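Local coordinates for coat protein (Sulfolobus turreted icosahedral virus, PDB 2BBD) that forms the major building block of the viral capsid, folding as a coat protein akin to those of certain bacterial and eukaryotic viruses, at residues I22-N27 and I152-Y156; R26-R31 and L120-T126; V61-S67 and I131-T137; T73-S78 and P183-E187. One frame throughout, in Å; residues are numbered along the deposited sequence.

Contact 1: I22-N27 and I152-Y156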
# COMPACT_ATOMS: atom_id res chain seq x y z
N ILE A 22 -13.60 -11.21 -2.67
CA ILE A 22 -14.10 -11.48 -1.33
C ILE A 22 -15.11 -10.41 -0.94
O ILE A 22 -14.82 -9.22 -1.01
CB ILE A 22 -12.95 -11.49 -0.30
CG1 ILE A 22 -11.90 -12.53 -0.70
CG2 ILE A 22 -13.48 -11.80 1.08
CD1 ILE A 22 -10.62 -12.48 0.16
N LYS A 23 -16.30 -10.84 -0.54
CA LYS A 23 -17.31 -9.88 -0.13
C LYS A 23 -17.08 -9.52 1.33
O LYS A 23 -16.92 -10.40 2.17
CB LYS A 23 -18.71 -10.47 -0.30
CG LYS A 23 -19.83 -9.46 -0.06
CD LYS A 23 -19.72 -8.27 -1.02
CE LYS A 23 -21.05 -7.56 -1.13
NZ LYS A 23 -22.15 -8.52 -1.48
N ILE A 24 -17.04 -8.23 1.62
CA ILE A 24 -16.82 -7.78 2.99
C ILE A 24 -18.17 -7.50 3.65
O ILE A 24 -18.97 -6.74 3.12
CB ILE A 24 -15.95 -6.52 3.01
CG1 ILE A 24 -14.60 -6.82 2.33
CG2 ILE A 24 -15.76 -6.03 4.43
CD1 ILE A 24 -13.82 -7.95 2.99
N PRO A 25 -18.44 -8.13 4.80
CA PRO A 25 -19.70 -7.93 5.52
C PRO A 25 -19.83 -6.51 6.08
O PRO A 25 -18.87 -5.96 6.62
CB PRO A 25 -19.63 -8.97 6.65
CG PRO A 25 -18.65 -9.99 6.13
CD PRO A 25 -17.61 -9.14 5.46
N ARG A 26 -21.02 -5.93 5.96
CA ARG A 26 -21.30 -4.57 6.42
C ARG A 26 -22.03 -4.56 7.76
O ARG A 26 -23.10 -3.96 7.88
CB ARG A 26 -22.12 -3.83 5.36
CG ARG A 26 -21.44 -3.82 4.01
CD ARG A 26 -22.24 -3.10 2.94
NE ARG A 26 -23.43 -3.84 2.55
CZ ARG A 26 -24.62 -3.71 3.13
NH1 ARG A 26 -24.78 -2.86 4.14
NH2 ARG A 26 -25.65 -4.43 2.69
N ASN A 27 -21.45 -5.21 8.76
CA ASN A 27 -22.03 -5.30 10.08
C ASN A 27 -22.06 -3.98 10.82
O ASN A 27 -22.94 -3.74 11.64
CB ASN A 27 -21.27 -6.31 10.93
CG ASN A 27 -21.30 -7.71 10.34
OD1 ASN A 27 -20.64 -8.61 10.85
ND2 ASN A 27 -22.06 -7.89 9.27
N ILE A 152 -9.37 -13.62 6.45
CA ILE A 152 -9.80 -12.24 6.49
C ILE A 152 -10.27 -11.82 7.88
O ILE A 152 -11.11 -12.49 8.48
CB ILE A 152 -10.95 -12.01 5.50
CG1 ILE A 152 -10.56 -12.52 4.12
CG2 ILE A 152 -11.34 -10.53 5.49
CD1 ILE A 152 -9.30 -11.88 3.51
N THR A 153 -9.73 -10.72 8.39
CA THR A 153 -10.13 -10.25 9.71
C THR A 153 -10.56 -8.79 9.62
O THR A 153 -9.85 -7.95 9.09
CB THR A 153 -8.99 -10.40 10.71
OG1 THR A 153 -8.65 -11.78 10.82
CG2 THR A 153 -9.42 -9.90 12.07
N ILE A 154 -11.73 -8.49 10.15
CA ILE A 154 -12.25 -7.13 10.06
C ILE A 154 -12.36 -6.42 11.39
O ILE A 154 -12.83 -6.99 12.38
CB ILE A 154 -13.62 -7.15 9.35
CG1 ILE A 154 -13.46 -7.83 7.99
CG2 ILE A 154 -14.16 -5.73 9.16
CD1 ILE A 154 -14.75 -8.23 7.37
N THR A 155 -11.90 -5.18 11.42
CA THR A 155 -12.02 -4.37 12.62
C THR A 155 -13.20 -3.43 12.38
O THR A 155 -13.18 -2.63 11.45
CB THR A 155 -10.75 -3.55 12.89
OG1 THR A 155 -9.65 -4.42 13.19
CG2 THR A 155 -10.98 -2.61 14.06
N TYR A 156 -14.23 -3.56 13.21
CA TYR A 156 -15.42 -2.73 13.08
C TYR A 156 -15.48 -1.67 14.16
O TYR A 156 -14.69 -1.68 15.10
CB TYR A 156 -16.69 -3.56 13.23
CG TYR A 156 -16.99 -4.50 12.09
CD1 TYR A 156 -16.76 -5.86 12.20
CD2 TYR A 156 -17.54 -4.02 10.90
CE1 TYR A 156 -17.08 -6.73 11.16
CE2 TYR A 156 -17.86 -4.87 9.86
CZ TYR A 156 -17.63 -6.23 10.00
OH TYR A 156 -17.92 -7.07 8.95

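Contact 2: R26-R31 and L120-T126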
# COMPACT_ATOMS: atom_id res chain seq x y z
N ARG A 26 -21.02 -5.93 5.96
CA ARG A 26 -21.30 -4.57 6.42
C ARG A 26 -22.03 -4.56 7.76
O ARG A 26 -23.10 -3.96 7.88
CB ARG A 26 -22.12 -3.83 5.36
CG ARG A 26 -21.44 -3.82 4.01
CD ARG A 26 -22.24 -3.10 2.94
NE ARG A 26 -23.43 -3.84 2.55
CZ ARG A 26 -24.62 -3.71 3.13
NH1 ARG A 26 -24.78 -2.86 4.14
NH2 ARG A 26 -25.65 -4.43 2.69
N ASN A 27 -21.45 -5.21 8.76
CA ASN A 27 -22.03 -5.30 10.08
C ASN A 27 -22.06 -3.98 10.82
O ASN A 27 -22.94 -3.74 11.64
CB ASN A 27 -21.27 -6.31 10.93
CG ASN A 27 -21.30 -7.71 10.34
OD1 ASN A 27 -20.64 -8.61 10.85
ND2 ASN A 27 -22.06 -7.89 9.27
N ASN A 28 -21.08 -3.14 10.54
CA ASN A 28 -20.95 -1.84 11.18
C ASN A 28 -19.94 -1.05 10.38
O ASN A 28 -19.53 -1.48 9.28
CB ASN A 28 -20.44 -1.99 12.61
CG ASN A 28 -21.56 -2.08 13.63
OD1 ASN A 28 -22.44 -1.22 13.67
ND2 ASN A 28 -21.52 -3.11 14.46
N PHE A 29 -19.54 0.09 10.91
CA PHE A 29 -18.52 0.89 10.26
C PHE A 29 -17.25 0.04 10.34
O PHE A 29 -17.08 -0.74 11.27
CB PHE A 29 -18.33 2.23 10.98
CG PHE A 29 -19.31 3.30 10.57
CD1 PHE A 29 -18.95 4.65 10.61
CD2 PHE A 29 -20.59 2.97 10.13
CE1 PHE A 29 -19.85 5.65 10.23
CE2 PHE A 29 -21.50 3.97 9.75
CZ PHE A 29 -21.13 5.31 9.80
N ILE A 30 -16.35 0.21 9.37
CA ILE A 30 -15.11 -0.57 9.32
C ILE A 30 -13.87 0.31 9.44
O ILE A 30 -13.71 1.25 8.67
CB ILE A 30 -15.04 -1.37 8.00
CG1 ILE A 30 -16.20 -2.38 7.94
CG2 ILE A 30 -13.68 -2.05 7.85
CD1 ILE A 30 -16.42 -3.00 6.57
N ARG A 31 -13.01 0.01 10.41
CA ARG A 31 -11.79 0.77 10.59
C ARG A 31 -10.64 0.13 9.81
O ARG A 31 -9.76 0.82 9.29
CB ARG A 31 -11.44 0.86 12.07
CG ARG A 31 -12.43 1.69 12.89
CD ARG A 31 -12.01 1.72 14.33
NE ARG A 31 -10.79 2.51 14.49
CZ ARG A 31 -10.78 3.84 14.47
NH1 ARG A 31 -11.90 4.51 14.30
NH2 ARG A 31 -9.63 4.49 14.59
N LEU A 120 -8.97 1.69 6.62
CA LEU A 120 -10.11 2.33 5.99
C LEU A 120 -10.60 3.53 6.79
O LEU A 120 -11.75 3.94 6.64
CB LEU A 120 -11.28 1.35 5.84
CG LEU A 120 -11.21 0.27 4.77
CD1 LEU A 120 -10.16 -0.76 5.13
CD2 LEU A 120 -12.57 -0.40 4.64
N ALA A 121 -9.73 4.09 7.63
CA ALA A 121 -10.12 5.23 8.46
C ALA A 121 -11.35 4.76 9.25
O ALA A 121 -11.24 3.87 10.09
CB ALA A 121 -10.46 6.43 7.57
N ARG A 122 -12.50 5.36 8.99
CA ARG A 122 -13.72 4.90 9.65
C ARG A 122 -14.81 4.91 8.59
O ARG A 122 -15.67 5.78 8.55
CB ARG A 122 -14.10 5.79 10.83
CG ARG A 122 -14.94 5.04 11.86
CD ARG A 122 -15.35 5.91 13.03
NE ARG A 122 -16.23 6.99 12.61
CZ ARG A 122 -16.85 7.81 13.46
NH1 ARG A 122 -16.68 7.66 14.77
NH2 ARG A 122 -17.64 8.77 12.99
N PHE A 123 -14.73 3.91 7.71
CA PHE A 123 -15.64 3.73 6.59
C PHE A 123 -17.07 3.40 7.00
O PHE A 123 -17.31 2.46 7.77
CB PHE A 123 -15.08 2.62 5.70
CG PHE A 123 -15.70 2.56 4.34
CD1 PHE A 123 -15.42 3.53 3.39
CD2 PHE A 123 -16.57 1.52 4.02
CE1 PHE A 123 -16.00 3.47 2.12
CE2 PHE A 123 -17.15 1.44 2.75
CZ PHE A 123 -16.86 2.42 1.80
N PRO A 124 -18.05 4.17 6.50
CA PRO A 124 -19.47 3.96 6.82
C PRO A 124 -20.03 2.79 6.00
O PRO A 124 -20.90 2.96 5.13
CB PRO A 124 -20.09 5.30 6.45
CG PRO A 124 -19.30 5.69 5.22
CD PRO A 124 -17.87 5.32 5.59
N ALA A 125 -19.52 1.60 6.29
CA ALA A 125 -19.89 0.39 5.57
C ALA A 125 -21.38 0.07 5.55
O ALA A 125 -21.89 -0.45 4.57
CB ALA A 125 -19.11 -0.80 6.13
N THR A 126 -22.08 0.40 6.63
CA THR A 126 -23.51 0.13 6.70
C THR A 126 -24.32 1.05 5.79
O THR A 126 -25.53 0.88 5.63
CB THR A 126 -24.03 0.28 8.15
OG1 THR A 126 -23.76 1.61 8.62
CG2 THR A 126 -23.34 -0.72 9.06

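Contact 3: V61-S67 and I131-T137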
# COMPACT_ATOMS: atom_id res chain seq x y z
N VAL A 61 1.18 -12.38 -3.78
CA VAL A 61 -0.08 -11.75 -4.13
C VAL A 61 0.33 -10.73 -5.16
O VAL A 61 1.22 -9.90 -4.91
CB VAL A 61 -0.77 -11.00 -2.94
CG1 VAL A 61 -1.78 -9.99 -3.49
CG2 VAL A 61 -1.52 -11.99 -2.04
N GLN A 62 -0.26 -10.80 -6.35
CA GLN A 62 0.07 -9.85 -7.40
C GLN A 62 -0.54 -8.49 -7.08
O GLN A 62 0.18 -7.49 -6.99
CB GLN A 62 -0.41 -10.36 -8.76
CG GLN A 62 -0.02 -9.45 -9.92
CD GLN A 62 -0.09 -10.14 -11.28
OE1 GLN A 62 0.53 -11.19 -11.48
NE2 GLN A 62 -0.84 -9.55 -12.22
N THR A 63 -1.86 -8.43 -6.90
CA THR A 63 -2.51 -7.15 -6.59
C THR A 63 -3.70 -7.28 -5.64
O THR A 63 -4.37 -8.32 -5.60
CB THR A 63 -3.03 -6.43 -7.86
OG1 THR A 63 -4.09 -7.20 -8.43
CG2 THR A 63 -1.93 -6.24 -8.89
N PHE A 64 -3.94 -6.23 -4.87
CA PHE A 64 -5.08 -6.15 -3.97
C PHE A 64 -5.95 -5.02 -4.48
O PHE A 64 -5.46 -3.93 -4.78
CB PHE A 64 -4.68 -5.77 -2.54
CG PHE A 64 -4.09 -6.89 -1.75
CD1 PHE A 64 -4.86 -7.99 -1.41
CD2 PHE A 64 -2.78 -6.81 -1.29
CE1 PHE A 64 -4.32 -9.01 -0.62
CE2 PHE A 64 -2.24 -7.82 -0.50
CZ PHE A 64 -3.02 -8.92 -0.16
N ASN A 65 -7.25 -5.28 -4.57
CA ASN A 65 -8.17 -4.24 -4.99
C ASN A 65 -9.35 -4.18 -4.04
O ASN A 65 -10.10 -5.15 -3.90
CB ASN A 65 -8.64 -4.47 -6.42
CG ASN A 65 -9.46 -3.32 -6.95
OD1 ASN A 65 -10.63 -3.15 -6.60
ND2 ASN A 65 -8.84 -2.51 -7.80
N LEU A 66 -9.50 -3.05 -3.35
CA LEU A 66 -10.60 -2.88 -2.41
C LEU A 66 -11.53 -1.81 -2.96
O LEU A 66 -11.12 -0.67 -3.21
CB LEU A 66 -10.09 -2.46 -1.03
CG LEU A 66 -11.18 -2.29 0.04
CD1 LEU A 66 -11.84 -3.64 0.31
CD2 LEU A 66 -10.59 -1.72 1.30
N SER A 67 -12.78 -2.20 -3.19
CA SER A 67 -13.76 -1.28 -3.74
C SER A 67 -15.18 -1.57 -3.24
O SER A 67 -15.45 -2.63 -2.68
CB SER A 67 -13.74 -1.39 -5.27
OG SER A 67 -14.25 -2.65 -5.67
N ILE A 131 -19.10 -4.18 -0.81
CA ILE A 131 -17.70 -3.92 -0.53
C ILE A 131 -16.98 -5.20 -0.95
O ILE A 131 -17.25 -6.27 -0.41
CB ILE A 131 -17.44 -3.68 0.97
CG1 ILE A 131 -18.31 -2.53 1.48
CG2 ILE A 131 -15.96 -3.35 1.18
CD1 ILE A 131 -18.22 -2.29 2.99
N ILE A 132 -16.07 -5.10 -1.91
CA ILE A 132 -15.35 -6.27 -2.40
C ILE A 132 -13.83 -6.14 -2.34
O ILE A 132 -13.27 -5.18 -2.86
CB ILE A 132 -15.73 -6.58 -3.87
CG1 ILE A 132 -17.22 -6.92 -3.97
CG2 ILE A 132 -14.89 -7.75 -4.39
CD1 ILE A 132 -17.73 -7.00 -5.39
N LEU A 133 -13.18 -7.11 -1.70
CA LEU A 133 -11.73 -7.15 -1.64
C LEU A 133 -11.30 -8.20 -2.65
O LEU A 133 -11.53 -9.39 -2.46
CB LEU A 133 -11.24 -7.55 -0.25
CG LEU A 133 -9.74 -7.87 -0.18
CD1 LEU A 133 -8.90 -6.63 -0.49
CD2 LEU A 133 -9.40 -8.39 1.20
N SER A 134 -10.68 -7.77 -3.74
CA SER A 134 -10.24 -8.70 -4.76
C SER A 134 -8.75 -9.00 -4.61
O SER A 134 -7.92 -8.10 -4.58
CB SER A 134 -10.53 -8.14 -6.15
OG SER A 134 -11.91 -7.84 -6.28
N ILE A 135 -8.42 -10.28 -4.50
CA ILE A 135 -7.02 -10.66 -4.38
C ILE A 135 -6.62 -11.43 -5.62
O ILE A 135 -7.11 -12.54 -5.85
CB ILE A 135 -6.75 -11.56 -3.15
CG1 ILE A 135 -7.24 -10.88 -1.88
CG2 ILE A 135 -5.24 -11.85 -3.02
CD1 ILE A 135 -7.15 -11.77 -0.65
N LEU A 136 -5.76 -10.83 -6.44
CA LEU A 136 -5.24 -11.51 -7.62
C LEU A 136 -3.94 -12.13 -7.14
O LEU A 136 -2.97 -11.42 -6.82
CB LEU A 136 -4.97 -10.52 -8.76
CG LEU A 136 -4.23 -11.12 -9.98
CD1 LEU A 136 -5.02 -12.29 -10.60
CD2 LEU A 136 -4.02 -10.02 -10.99
N THR A 137 -3.91 -13.46 -7.05
CA THR A 137 -2.72 -14.12 -6.57
C THR A 137 -1.58 -14.06 -7.57
O THR A 137 -1.80 -13.88 -8.77
CB THR A 137 -2.97 -15.59 -6.27
OG1 THR A 137 -3.39 -16.26 -7.47
CG2 THR A 137 -4.03 -15.73 -5.16
O HOH W 1 -0.99 -13.56 -11.25
O HOH W 2 -6.72 -7.33 -7.32
O HOH W 3 -12.45 -5.33 -5.46

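Contact 4: T73-S78 and P183-E187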
# COMPACT_ATOMS: atom_id res chain seq x y z
N THR A 73 -12.99 2.92 -5.72
CA THR A 73 -11.77 2.28 -5.25
C THR A 73 -11.11 2.91 -4.04
O THR A 73 -10.78 4.10 -4.03
CB THR A 73 -10.75 2.24 -6.39
OG1 THR A 73 -11.36 1.63 -7.53
CG2 THR A 73 -9.50 1.46 -5.97
N LEU A 74 -10.91 2.10 -3.00
CA LEU A 74 -10.26 2.55 -1.78
C LEU A 74 -8.77 2.18 -1.84
O LEU A 74 -7.91 2.94 -1.40
CB LEU A 74 -10.90 1.86 -0.56
CG LEU A 74 -12.39 2.12 -0.32
CD1 LEU A 74 -12.86 1.37 0.91
CD2 LEU A 74 -12.61 3.61 -0.15
N TYR A 75 -8.48 1.02 -2.41
CA TYR A 75 -7.12 0.53 -2.56
C TYR A 75 -6.93 -0.17 -3.90
O TYR A 75 -7.80 -0.90 -4.36
CB TYR A 75 -6.77 -0.48 -1.47
CG TYR A 75 -6.38 0.11 -0.14
CD1 TYR A 75 -5.04 0.08 0.30
CD2 TYR A 75 -7.33 0.68 0.70
CE1 TYR A 75 -4.68 0.60 1.54
CE2 TYR A 75 -6.98 1.20 1.94
CZ TYR A 75 -5.65 1.16 2.36
OH TYR A 75 -5.32 1.66 3.59
N SER A 76 -5.77 0.07 -4.50
CA SER A 76 -5.36 -0.55 -5.75
C SER A 76 -3.84 -0.58 -5.61
O SER A 76 -3.15 0.38 -5.96
CB SER A 76 -5.79 0.30 -6.94
OG SER A 76 -5.48 -0.39 -8.14
N VAL A 77 -3.33 -1.68 -5.08
CA VAL A 77 -1.90 -1.83 -4.84
C VAL A 77 -1.46 -3.27 -5.08
O VAL A 77 -2.25 -4.21 -4.98
CB VAL A 77 -1.55 -1.49 -3.38
CG1 VAL A 77 -1.94 -0.05 -3.05
CG2 VAL A 77 -2.29 -2.44 -2.44
N SER A 78 -0.17 -3.43 -5.37
CA SER A 78 0.41 -4.75 -5.59
C SER A 78 0.64 -5.38 -4.22
O SER A 78 0.64 -4.69 -3.21
CB SER A 78 1.74 -4.61 -6.33
OG SER A 78 2.66 -3.83 -5.59
N PRO A 183 -10.06 6.65 2.42
CA PRO A 183 -8.69 6.38 1.98
C PRO A 183 -8.68 6.17 0.46
O PRO A 183 -9.64 5.66 -0.11
CB PRO A 183 -8.32 5.12 2.76
CG PRO A 183 -9.64 4.43 2.92
CD PRO A 183 -10.56 5.57 3.29
N LYS A 184 -7.60 6.61 -0.18
CA LYS A 184 -7.41 6.45 -1.62
C LYS A 184 -5.94 6.06 -1.81
O LYS A 184 -5.10 6.87 -2.20
CB LYS A 184 -7.71 7.76 -2.34
CG LYS A 184 -7.72 7.63 -3.86
CD LYS A 184 -7.88 8.99 -4.52
CE LYS A 184 -7.99 8.88 -6.03
NZ LYS A 184 -9.24 8.18 -6.46
N VAL A 185 -5.65 4.80 -1.51
CA VAL A 185 -4.30 4.24 -1.60
C VAL A 185 -4.10 3.55 -2.94
O VAL A 185 -4.55 2.43 -3.15
CB VAL A 185 -4.09 3.26 -0.44
CG1 VAL A 185 -2.67 2.72 -0.44
CG2 VAL A 185 -4.41 3.97 0.88
N ILE A 186 -3.40 4.23 -3.84
CA ILE A 186 -3.18 3.72 -5.18
C ILE A 186 -1.70 3.60 -5.55
O ILE A 186 -0.90 4.49 -5.25
CB ILE A 186 -3.85 4.64 -6.22
CG1 ILE A 186 -5.29 4.96 -5.81
CG2 ILE A 186 -3.80 3.98 -7.59
CD1 ILE A 186 -6.23 3.76 -5.79
N GLU A 187 -1.35 2.51 -6.22
CA GLU A 187 0.02 2.31 -6.65
C GLU A 187 0.11 2.63 -8.14
O GLU A 187 -0.65 2.08 -8.95
CB GLU A 187 0.49 0.88 -6.39
CG GLU A 187 2.00 0.74 -6.48
CD GLU A 187 2.50 -0.66 -6.18
OE1 GLU A 187 3.58 -0.78 -5.57
OE2 GLU A 187 1.82 -1.64 -6.54
O HOH W 4 -11.21 6.20 -2.57
O HOH W 5 -9.76 5.48 -6.29

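Contact 1: I22-N27 and I152-Y156
Tyr156, with 75 Å² of its surface covered, dominates this meeting of two β-strands from different sheets. Its hydroxyl OH donates a hydrogen bond to the backbone O of Pro25 at 2.8 Å, the one hydrogen bond across the contact, and reaches the carbonyl in the bend at Pro25-Asn27. The ring lies beneath that bend: CB of Asn27 sits over one face, 4.1 Å from the ring centroid of Tyr156, a CH-pi contact, while Pro25 O lies near the ring plane at the edge. Ile152 (51 Å²) and Ile154 (42 Å²) project from the same side of their strand, two residues apart, into the space between the sheets. CD1 of Ile152 meets CD1 of Ile22 at 3.7 Å; CD1 of Ile154 touches CG2 of Ile24 at 3.8 Å and CD of Pro25 at 3.6 Å. Thr153 and Thr155 face the other way, and their hydroxyls bond to Thr7 and Thr5 of strand 2-13. The strand axes run 10.0 Å apart and only 19° from parallel, too far for backbone pairing; interlocking isoleucines fill the gap instead. Such aligned face-to-face packing is characteristic of a β-sandwich, here the N-terminal jelly-roll-like half of a double-jelly-roll capsid protein, consistent with the ancestry it shares with other viral coats.

Contact 2: R26-R31 and L120-T126
Leu120 opens the pairing: its N donates to Arg31 O at 2.9 Å, and its CD2 packs against CG2 of Ile30 at 3.8 Å. At Ala121 the chain takes a positive phi of 56° and turns a corner; its O accepts a CA-H...O contact from Arg31 CA at 3.2 Å and lies over a face of the Arg31 guanidinium. Arg122 extends alongside Arg31, whose NH1 comes within 3.9 Å of Arg122 CG; both arginines form salt bridges to Glu157, and Arg122 adds Glu163 and Glu167. Phe123 and Ile30 then form an antiparallel hydrogen-bonded pair, with Ile30 N to Phe123 O at 2.9 Å and Phe123 N to Ile30 O at 3.0 Å. This joins the ends of strands 29-43 and 108-123, neighbours in one sheet of the N-terminal β-sandwich. Pro124, centre of an inverse gamma turn, swings the chain out of the pairing and sets its CA over one face of the Phe29 ring, 3.5 Å from the ring centroid and nearly on the normal, a CH-pi contact. Ala125 follows in a 3-10 turn, pressing CB to within 3.5 Å of Ile30 CD1, while its O approaches Arg26 CD at 3.1 Å. Thr126 sets CG2 against Asn28 CA at 3.4 Å, and its OG1 lies at the Phe29 ring edge, 3.5 Å from CE2.

Contact 3: V61-S67 and I131-T137
Strands 61-67 and 131-137 run antiparallel, their axes 4.6 Å apart at closest and 162° between directions. Thr63, Asn65 and Ser67 form hydrogen-bonded pairs with Leu136, Ser134 and Ile132; the shortest links, Asn65 O to Ser134 N and Ser67 O to Ile132 N, are both 2.7 Å. A classic β bulge breaks the register at one end: Gln62 N and Thr63 N both donate to Leu136 O, at 2.8 and 3.2 Å, and beyond it Val61 faces Thr137. The pair lies near one edge of the large mixed sheet: the outermost strand 19-24 flanks 131-137, and strand 72-78 flanks 61-67 as the sheet continues towards the second half of the protein. On the buried face Val61, Phe64 and Leu66 meet Ile131, Leu133 and Ile135. CG1 of Ile135 approaches the edge of the Phe64 ring, 3.7 Å from CE1, CG2 of Val61 touches CG2 of Ile135 at 3.8 Å, and Leu66 CD1 lies 4.0 Å from Leu133 CB. Trp116 and Phe118 meet Phe64 edge-to-face from strand 108-123. The other face is more polar and hydrated: one water joins Gln62 OE1 (2.8 Å) to Thr137 O (2.6 Å), and another joins Thr63 OG1 (2.9 Å) to Ser134 O (3.1 Å).

Contact 4: T73-S78 and P183-E187
Tyr75 takes an m rotamer (chi1 -81°) that lays its ring over Val185: CB of Val185 stands 3.6 Å from the ring centroid, a CH-pi contact, and CE2 reaches Pro183 CB at 4.2 Å. The phenol tip continues to the backbone O of Asp119, and the ring meets Phe118 edge-to-face. On the same sheet face, Val77 (m) directs CG1 towards CG1 of Val185, a t rotamer, at 3.9 Å. Leu74, m,t, brings CD2 to 4.3 Å from Pro183 CG. Beneath these side chains the backbones pair in parallel, through Val185 N to Leu74 O (2.9 Å), Ser76 N to Val185 O (3.0 Å) and Glu187 N to Ser76 O (2.8 Å). It is the one parallel pairing in the otherwise antiparallel order of the large mixed sheet, and joins the N-terminal strands to those of the C-terminal half. On the reverse face Ile186, m,m, curls CD1 to 3.7 Å from Ser76 CB and 4.0 Å from Thr73 CG2. Glu187 is extended (t,t), so OE2 accepts from Ser78 OG at 2.5 Å and Ser78 N at 2.9 Å, while OE1 bonds Tyr217. Ser78, chi1 p, also caps helix 79-89 at its N-cap through Gly81 N.

From the N terminus, strand 19-24 and the bend after it begin contact 1, whose loop closes at 152-156; contact 2 starts from the same stretch, sharing Arg26 and Asn27, and closes earlier at 120-126. Contact 3, opened at 61-67 and closed at 131-137, nests within contact 1 but crosses contact 2. Contact 4 starts at 73-78 and closes last, at 183-187, crossing all three. Contacts 3 and 4 both lie in the large mixed sheet, separated by the pairing of strands 61-68 and 72-78, to which Phe64 N to Val77 O at 2.6 Å belongs; contact 2 belongs to the facing sheet, and contact 1 spans the two. Ile131 CD1 lies 3.6 Å from Ala125 CB, packing contact 3 onto contact 2.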